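Local atomic coordinates of Atp-dependent DNA ligase (Psychromonas sp., PDB entry 4D05), a protein that probably seals nicks in DNA at the expense of ATP, passing through an enzyme-adenylate intermediate, as a minimal-type bacterial ligase. Residues T10-D15 with M173-F178; T19-S24 with L157-A162. All coordinates share one frame; numbering follows the deposited sequence.

Contact 1 of 2, residues T10-D15 with M173-F178; sequences TNYRQD and MKLKKF. With AMP (adenosine monophosphate), chain H; SO4 (sulfate ion), chain F.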
loop_
_atom_site.group_PDB
_atom_site.type_symbol
_atom_site.label_atom_id
_atom_site.label_comp_id
_atom_site.label_asym_id
_atom_site.label_seq_id
_atom_site.Cartn_x
_atom_site.Cartn_y
_atom_site.Cartn_z
ATOM N N THR A 10 4.649 -8.115 1.842
ATOM C CA THR A 10 3.623 -8.850 2.603
ATOM C C THR A 10 2.928 -7.958 3.651
ATOM O O THR A 10 3.219 -6.779 3.718
ATOM C CB THR A 10 4.231 -10.055 3.307
ATOM O OG1 THR A 10 5.354 -9.643 4.108
ATOM C CG2 THR A 10 4.681 -11.098 2.262
ATOM N N ASN A 11 1.989 -8.506 4.437
ATOM C CA ASN A 11 1.313 -7.689 5.454
ATOM C C ASN A 11 2.021 -7.638 6.790
ATOM O O ASN A 11 2.692 -8.584 7.180
ATOM C CB ASN A 11 -0.107 -8.165 5.693
ATOM C CG ASN A 11 -1.008 -7.834 4.553
ATOM O OD1 ASN A 11 -0.752 -6.906 3.795
ATOM N ND2 ASN A 11 -2.082 -8.585 4.423
ATOM N N TYR A 12 1.881 -6.507 7.470
ATOM C CA TYR A 12 2.405 -6.329 8.818
ATOM C C TYR A 12 2.013 -7.496 9.742
ATOM O O TYR A 12 0.873 -8.009 9.688
ATOM C CB TYR A 12 1.867 -5.012 9.384
ATOM C CG TYR A 12 2.269 -4.760 10.799
ATOM C CD1 TYR A 12 3.544 -4.324 11.108
ATOM C CD2 TYR A 12 1.369 -4.952 11.829
ATOM C CE1 TYR A 12 3.936 -4.124 12.392
ATOM C CE2 TYR A 12 1.735 -4.754 13.118
ATOM C CZ TYR A 12 3.023 -4.319 13.399
ATOM O OH TYR A 12 3.395 -4.098 14.688
ATOM N N ARG A 13 2.978 -7.933 10.543
ATOM C CA ARG A 13 2.800 -8.968 11.571
ATOM C C ARG A 13 3.136 -8.408 12.949
ATOM O O ARG A 13 4.174 -7.786 13.116
ATOM C CB ARG A 13 3.679 -10.180 11.244
ATOM C CG ARG A 13 3.349 -10.808 9.875
ATOM C CD ARG A 13 4.294 -11.963 9.496
ATOM N NE ARG A 13 5.589 -11.489 8.972
ATOM C CZ ARG A 13 6.737 -11.516 9.638
ATOM N NH1 ARG A 13 6.791 -12.010 10.881
ATOM N NH2 ARG A 13 7.848 -11.058 9.060
ATOM N N GLN A 14 2.255 -8.633 13.931
ATOM C CA GLN A 14 2.413 -8.064 15.277
ATOM C C GLN A 14 3.659 -8.496 16.009
ATOM O O GLN A 14 4.181 -7.753 16.849
ATOM C CB GLN A 14 1.230 -8.457 16.192
ATOM C CG GLN A 14 -0.097 -8.037 15.705
ATOM C CD GLN A 14 -1.149 -8.120 16.793
ATOM O OE1 GLN A 14 -0.924 -8.702 17.866
ATOM N NE2 GLN A 14 -2.305 -7.529 16.527
ATOM N N ASP A 15 4.122 -9.707 15.746
ATOM C CA ASP A 15 5.150 -10.262 16.609
ATOM C C ASP A 15 6.566 -10.038 16.075
ATOM O O ASP A 15 7.488 -10.767 16.406
ATOM C CB ASP A 15 4.896 -11.743 16.867
ATOM C CG ASP A 15 5.168 -12.593 15.666
ATOM O OD1 ASP A 15 5.037 -12.074 14.534
ATOM O OD2 ASP A 15 5.521 -13.777 15.857
HETATM N N MSE A 173 7.133 -5.344 4.641
HETATM C CA MSE A 173 5.731 -5.370 5.062
HETATM C C MSE A 173 5.005 -4.025 4.895
HETATM O O MSE A 173 5.583 -2.972 5.116
HETATM C CB MSE A 173 5.647 -5.777 6.522
HETATM C CG MSE A 173 6.083 -7.193 6.794
HETATM SE SE MSE A 173 6.144 -7.597 8.702
HETATM C CE MSE A 173 7.808 -6.715 9.072
ATOM N N LYS A 174 3.728 -4.115 4.528
ATOM C CA LYS A 174 2.838 -2.969 4.433
ATOM C C LYS A 174 2.145 -2.813 5.753
ATOM O O LYS A 174 1.664 -3.782 6.310
ATOM C CB LYS A 174 1.702 -3.196 3.404
ATOM C CG LYS A 174 2.140 -3.601 2.067
ATOM C CD LYS A 174 0.921 -3.979 1.177
ATOM C CE LYS A 174 1.385 -4.149 -0.227
ATOM N NZ LYS A 174 0.246 -4.171 -1.170
ATOM N N LEU A 175 2.002 -1.574 6.197
ATOM C CA LEU A 175 1.213 -1.279 7.397
ATOM C C LEU A 175 0.234 -0.155 7.097
ATOM O O LEU A 175 0.610 1.013 6.921
ATOM C CB LEU A 175 2.145 -0.915 8.557
ATOM C CG LEU A 175 1.447 -0.386 9.801
ATOM C CD1 LEU A 175 0.412 -1.341 10.330
ATOM C CD2 LEU A 175 2.502 -0.097 10.874
ATOM N N LYS A 176 -1.049 -0.508 7.022
ATOM C CA LYS A 176 -2.100 0.496 6.879
ATOM C C LYS A 176 -2.999 0.358 8.091
ATOM O O LYS A 176 -2.953 -0.655 8.803
ATOM C CB LYS A 176 -2.878 0.301 5.568
ATOM C CG LYS A 176 -2.032 0.624 4.329
ATOM C CD LYS A 176 -2.799 0.540 3.025
ATOM C CE LYS A 176 -3.664 1.779 2.824
ATOM N NZ LYS A 176 -4.116 1.938 1.387
ATOM N N LYS A 177 -3.814 1.366 8.342
ATOM C CA LYS A 177 -4.736 1.287 9.471
ATOM C C LYS A 177 -5.726 0.174 9.354
ATOM O O LYS A 177 -6.119 -0.442 10.365
ATOM C CB LYS A 177 -5.460 2.617 9.670
ATOM C CG LYS A 177 -4.592 3.581 10.463
ATOM C CD LYS A 177 -5.362 4.502 11.295
ATOM C CE LYS A 177 -4.419 5.443 12.044
ATOM N NZ LYS A 177 -5.208 6.531 12.650
ATOM N N PHE A 178 -6.123 -0.112 8.126
ATOM C CA PHE A 178 -7.030 -1.191 7.887
ATOM C C PHE A 178 -6.924 -1.739 6.471
ATOM O O PHE A 178 -6.255 -1.180 5.587
ATOM C CB PHE A 178 -8.470 -0.726 8.144
ATOM C CG PHE A 178 -8.861 0.445 7.325
ATOM C CD1 PHE A 178 -9.272 0.278 6.012
ATOM C CD2 PHE A 178 -8.805 1.729 7.857
ATOM C CE1 PHE A 178 -9.635 1.384 5.236
ATOM C CE2 PHE A 178 -9.156 2.829 7.090
ATOM C CZ PHE A 178 -9.573 2.653 5.771
HETATM P P AMP H . -0.209 -0.519 -1.223
HETATM O O1P AMP H . -0.924 -1.729 -0.692
HETATM O O2P AMP H . -0.726 0.360 -2.347
HETATM O "O5'" AMP H . 1.293 -0.962 -1.483
HETATM C "C5'" AMP H . 2.150 0.096 -1.846
HETATM C "C4'" AMP H . 2.943 -0.385 -3.022
HETATM O "O4'" AMP H . 3.877 0.588 -3.436
HETATM C "C3'" AMP H . 3.687 -1.601 -2.584
HETATM O "O3'" AMP H . 3.526 -2.525 -3.672
HETATM C "C2'" AMP H . 5.108 -1.139 -2.443
HETATM O "O2'" AMP H . 5.786 -2.276 -2.984
HETATM C "C1'" AMP H . 5.222 0.237 -3.165
HETATM N N9 AMP H . 5.678 1.318 -2.226
HETATM C C8 AMP H . 5.160 2.552 -1.971
HETATM N N7 AMP H . 5.846 3.224 -1.013
HETATM C C5 AMP H . 6.874 2.406 -0.689
HETATM C C6 AMP H . 7.962 2.455 0.290
HETATM N N6 AMP H . 8.115 3.542 1.061
HETATM N N1 AMP H . 8.788 1.403 0.316
HETATM C C2 AMP H . 8.611 0.294 -0.415
HETATM N N3 AMP H . 7.645 0.162 -1.308
HETATM C C4 AMP H . 6.759 1.173 -1.475
HETATM S S SO4 F . 1.576 -4.983 -4.432
HETATM O O1 SO4 F . 0.700 -3.872 -4.044
HETATM O O2 SO4 F . 2.446 -4.613 -5.565
HETATM O O3 SO4 F . 2.459 -5.352 -3.319
HETATM O O4 SO4 F . 0.749 -6.139 -4.819
#

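Contact 2 of 2, residues T19-S24 with L157-A162; sequences TQYYVS and LHHQDA. With AMP (adenosine monophosphate), chain H.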
loop_
_atom_site.group_PDB
_atom_site.type_symbol
_atom_site.label_atom_id
_atom_site.label_comp_id
_atom_site.label_asym_id
_atom_site.label_seq_id
_atom_site.Cartn_x
_atom_site.Cartn_y
_atom_site.Cartn_z
ATOM N N THR A 19 12.475 -2.989 16.021
ATOM C CA THR A 19 13.751 -2.270 15.991
ATOM C C THR A 19 14.665 -2.752 14.878
ATOM O O THR A 19 15.697 -2.133 14.600
ATOM C CB THR A 19 14.519 -2.344 17.333
ATOM O OG1 THR A 19 15.061 -3.659 17.513
ATOM C CG2 THR A 19 13.545 -2.002 18.494
ATOM N N GLN A 20 14.307 -3.848 14.228
ATOM C CA GLN A 20 15.138 -4.383 13.151
ATOM C C GLN A 20 14.698 -3.864 11.797
ATOM O O GLN A 20 15.338 -4.186 10.795
ATOM C CB GLN A 20 15.052 -5.888 13.139
ATOM C CG GLN A 20 15.335 -6.449 14.453
ATOM C CD GLN A 20 16.495 -7.326 14.421
ATOM O OE1 GLN A 20 17.596 -6.890 14.081
ATOM N NE2 GLN A 20 16.282 -8.586 14.762
ATOM N N TYR A 21 13.631 -3.062 11.761
ATOM C CA TYR A 21 13.076 -2.611 10.481
ATOM C C TYR A 21 13.243 -1.133 10.225
ATOM O O TYR A 21 13.010 -0.301 11.106
ATOM C CB TYR A 21 11.580 -2.908 10.422
ATOM C CG TYR A 21 11.315 -4.361 10.440
ATOM C CD1 TYR A 21 11.365 -5.067 11.634
ATOM C CD2 TYR A 21 11.050 -5.050 9.275
ATOM C CE1 TYR A 21 11.163 -6.406 11.659
ATOM C CE2 TYR A 21 10.841 -6.400 9.298
ATOM C CZ TYR A 21 10.903 -7.077 10.506
ATOM O OH TYR A 21 10.720 -8.437 10.577
ATOM N N TYR A 22 13.590 -0.798 8.987
ATOM C CA TYR A 22 13.514 0.572 8.537
ATOM C C TYR A 22 12.074 0.890 8.137
ATOM O O TYR A 22 11.440 0.131 7.397
ATOM C CB TYR A 22 14.476 0.831 7.356
ATOM C CG TYR A 22 15.896 1.015 7.872
ATOM C CD1 TYR A 22 16.311 2.244 8.381
ATOM C CD2 TYR A 22 16.775 -0.040 7.901
ATOM C CE1 TYR A 22 17.606 2.422 8.884
ATOM C CE2 TYR A 22 18.057 0.111 8.402
ATOM C CZ TYR A 22 18.462 1.338 8.895
ATOM O OH TYR A 22 19.754 1.465 9.389
ATOM N N VAL A 23 11.596 2.036 8.601
ATOM C CA VAL A 23 10.209 2.439 8.414
ATOM C C VAL A 23 10.163 3.652 7.508
ATOM O O VAL A 23 10.889 4.615 7.710
ATOM C CB VAL A 23 9.550 2.767 9.775
ATOM C CG1 VAL A 23 8.100 3.128 9.590
ATOM C CG2 VAL A 23 9.739 1.606 10.708
ATOM N N SER A 24 9.274 3.594 6.511
ATOM C CA SER A 24 9.132 4.660 5.548
ATOM C C SER A 24 7.650 4.876 5.268
ATOM O O SER A 24 6.813 4.041 5.586
ATOM C CB SER A 24 9.865 4.275 4.238
ATOM O OG SER A 24 9.297 3.103 3.683
ATOM N N LEU A 157 7.682 -1.282 6.166
ATOM C CA LEU A 157 8.746 -1.760 7.016
ATOM C C LEU A 157 9.649 -2.695 6.194
ATOM O O LEU A 157 9.165 -3.587 5.499
ATOM C CB LEU A 157 8.185 -2.544 8.193
ATOM C CG LEU A 157 7.461 -1.704 9.273
ATOM C CD1 LEU A 157 6.014 -1.385 8.900
ATOM C CD2 LEU A 157 7.464 -2.411 10.585
ATOM N N HIS A 158 10.959 -2.518 6.323
ATOM C CA HIS A 158 11.894 -3.368 5.578
ATOM C C HIS A 158 13.049 -3.745 6.492
ATOM O O HIS A 158 13.738 -2.883 7.023
ATOM C CB HIS A 158 12.377 -2.598 4.356
ATOM C CG HIS A 158 13.041 -3.449 3.320
ATOM N ND1 HIS A 158 13.269 -2.993 2.041
ATOM C CD2 HIS A 158 13.539 -4.701 3.367
ATOM C CE1 HIS A 158 13.834 -3.947 1.329
ATOM N NE2 HIS A 158 14.044 -4.987 2.117
ATOM N N HIS A 159 13.210 -5.038 6.720
ATOM C CA HIS A 159 14.221 -5.540 7.637
ATOM C C HIS A 159 15.623 -5.107 7.191
ATOM O O HIS A 159 16.005 -5.275 6.020
ATOM C CB HIS A 159 14.104 -7.060 7.740
ATOM C CG HIS A 159 14.791 -7.641 8.927
ATOM N ND1 HIS A 159 16.159 -7.654 9.049
ATOM C CD2 HIS A 159 14.303 -8.227 10.045
ATOM C CE1 HIS A 159 16.491 -8.236 10.193
ATOM N NE2 HIS A 159 15.380 -8.581 10.821
ATOM N N GLN A 160 16.384 -4.565 8.143
ATOM C CA GLN A 160 17.732 -4.024 7.851
ATOM C C GLN A 160 18.689 -5.065 7.257
ATOM O O GLN A 160 19.616 -4.706 6.531
ATOM C CB GLN A 160 18.339 -3.390 9.124
ATOM C CG GLN A 160 18.572 -4.390 10.215
ATOM C CD GLN A 160 18.823 -3.750 11.560
ATOM O OE1 GLN A 160 18.935 -2.538 11.670
ATOM N NE2 GLN A 160 18.886 -4.567 12.596
ATOM N N ASP A 161 18.509 -6.335 7.595
ATOM C CA ASP A 161 19.355 -7.420 7.059
ATOM C C ASP A 161 18.829 -8.129 5.820
ATOM O O ASP A 161 19.463 -9.081 5.339
ATOM C CB ASP A 161 19.601 -8.480 8.125
ATOM C CG ASP A 161 20.282 -7.928 9.376
ATOM O OD1 ASP A 161 21.100 -6.997 9.267
ATOM O OD2 ASP A 161 19.984 -8.444 10.471
ATOM N N ALA A 162 17.703 -7.674 5.279
ATOM C CA ALA A 162 17.072 -8.381 4.176
ATOM C C ALA A 162 17.908 -8.334 2.915
ATOM O O ALA A 162 18.515 -7.320 2.621
ATOM C CB ALA A 162 15.752 -7.792 3.898
HETATM P P AMP H . -0.209 -0.519 -1.223
HETATM O O1P AMP H . -0.924 -1.729 -0.692
HETATM O O2P AMP H . -0.726 0.360 -2.347
HETATM O "O5'" AMP H . 1.293 -0.962 -1.483
HETATM C "C5'" AMP H . 2.150 0.096 -1.846
HETATM C "C4'" AMP H . 2.943 -0.385 -3.022
HETATM O "O4'" AMP H . 3.877 0.588 -3.436
HETATM C "C3'" AMP H . 3.687 -1.601 -2.584
HETATM O "O3'" AMP H . 3.526 -2.525 -3.672
HETATM C "C2'" AMP H . 5.108 -1.139 -2.443
HETATM O "O2'" AMP H . 5.786 -2.276 -2.984
HETATM C "C1'" AMP H . 5.222 0.237 -3.165
HETATM N N9 AMP H . 5.678 1.318 -2.226
HETATM C C8 AMP H . 5.160 2.552 -1.971
HETATM N N7 AMP H . 5.846 3.224 -1.013
HETATM C C5 AMP H . 6.874 2.406 -0.689
HETATM C C6 AMP H . 7.962 2.455 0.290
HETATM N N6 AMP H . 8.115 3.542 1.061
HETATM N N1 AMP H . 8.788 1.403 0.316
HETATM C C2 AMP H . 8.611 0.294 -0.415
HETATM N N3 AMP H . 7.645 0.162 -1.308
HETATM C C4 AMP H . 6.759 1.173 -1.475
HETATM O O HOH W 1 18.910 -3.091 15.179
#

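Contact 1 of 2, residues T10-D15 with M173-F178
Strands 8-11 and 173-175 run parallel, Thr10 pairing with Met173 and Asn11 with Lys174, so that both backbone polar groups of Lys174 are held: its N-H meets Thr10 O at 2.8 Å, nearly along the C=O axis, and its O takes the N-H of Tyr12 at 3.0 Å in the carbonyl plane. On the Thr10 and Met173 face, Met173, present as selenomethionine, sends CG past Thr10 OG1 (3.7 Å), whose hydrogen bonds go to Ser169 O and Leu172 O. The chain then bends at chi3 (-78°), and SE lies against Arg13, 3.7 Å from its backbone N and 3.9 Å from NH2. The two side chains cross at about a right angle, and NH2 is fixed by Arg170 O. Tyr12, with CG anti to its backbone N (chi1 176°), lies alongside Leu175; CD1 of Leu175 sits over one ring face, 4.3 Å from the Tyr12 centroid, a CH-pi contact. On the other face of the sheet, that of Asn11 and Lys174, the Lys174 chain runs extended beyond CG, and its NZ reaches AMP O1P at 2.7 Å and O1 of a sulfate ion, probably from the crystallisation liquor, at 2.9 Å. This is consistent with nucleotidyltransferase motif V, a lysine of which reaches the adenylate phosphate; Lys176 instead forms a salt bridge with Glu153. Helix 137-149 packs against Tyr12 and Leu175 through Leu140, while strand 154-159 flanks strand 173-175 on the side away from strand 8-11, meeting Lys174 with Met156 and Leu175 with Leu157.

Contact 2 of 2, residues T19-S24 with L157-A162
Gln20 O is held by one nearly straight hydrogen bond, from Gln160 N (2.9 Å, 172°), which arrives nearly along the C=O axis. It lies where strand 154-159 of the adenylation-domain sheet runs out into a type I turn, His159 to Ala162, beside the start of its antiparallel neighbour 21-26. The Gln160 side chain adds looser ties: NE2 donates to a water at 3.0 Å and weakly to Gln20 OE1, while its own OE1 takes Lys133 NZ. Tyr22 and His158 form the hydrogen-bonded pair between the strands; Tyr22 N sits above the carbonyl plane of His158, whereas His158 N lies in that of Tyr22. On the Tyr21, Val23, Leu157 and His159 face, the rings of Tyr21 and His159 form an edge-to-face pair, planes 77° apart, with His159 CD2 3.6 Å from Tyr21 CZ. His159 CG is anti to its backbone N (chi1 -163°), which brings the imidazole edge over the tyrosine. Gln20 CB covers a face of the imidazole, 4.0 Å from the centroid, and Asp161 N donates to ND1 in the ring plane, fixing its rotation. Leu157 CB packs against Tyr21 CD2. On the other side, Tyr22 CE2 meets Gln160 CB (3.6 Å), and its hydroxyl is hydrogen-bonded to Glu108. Farther along the strand, Ser24 OG accepts the adenine amino group, AMP N6, at 2.9 Å.

In the fold
From the N terminus, strand 8-11 enters contact 1, and the chain passes through the loop at Ile16 into strand 21-26 of contact 2. It then builds most of the adenylation domain before returning in strand 154-159, which closes contact 2. A short excursion through strand 168-169 leads to strand 173-175, closing contact 1, so contact 2 is nested inside the longer loop. Both belong to one mixed sheet, joined where Met173 N probably bonds to Leu157 O (2.8 Å) and Met173 CE packs tightly on Tyr21 CE2. They approach AMP from different ends, contact 1 at the phosphate and contact 2 at the adenine; beyond Phe178 begins the OB-fold sheet.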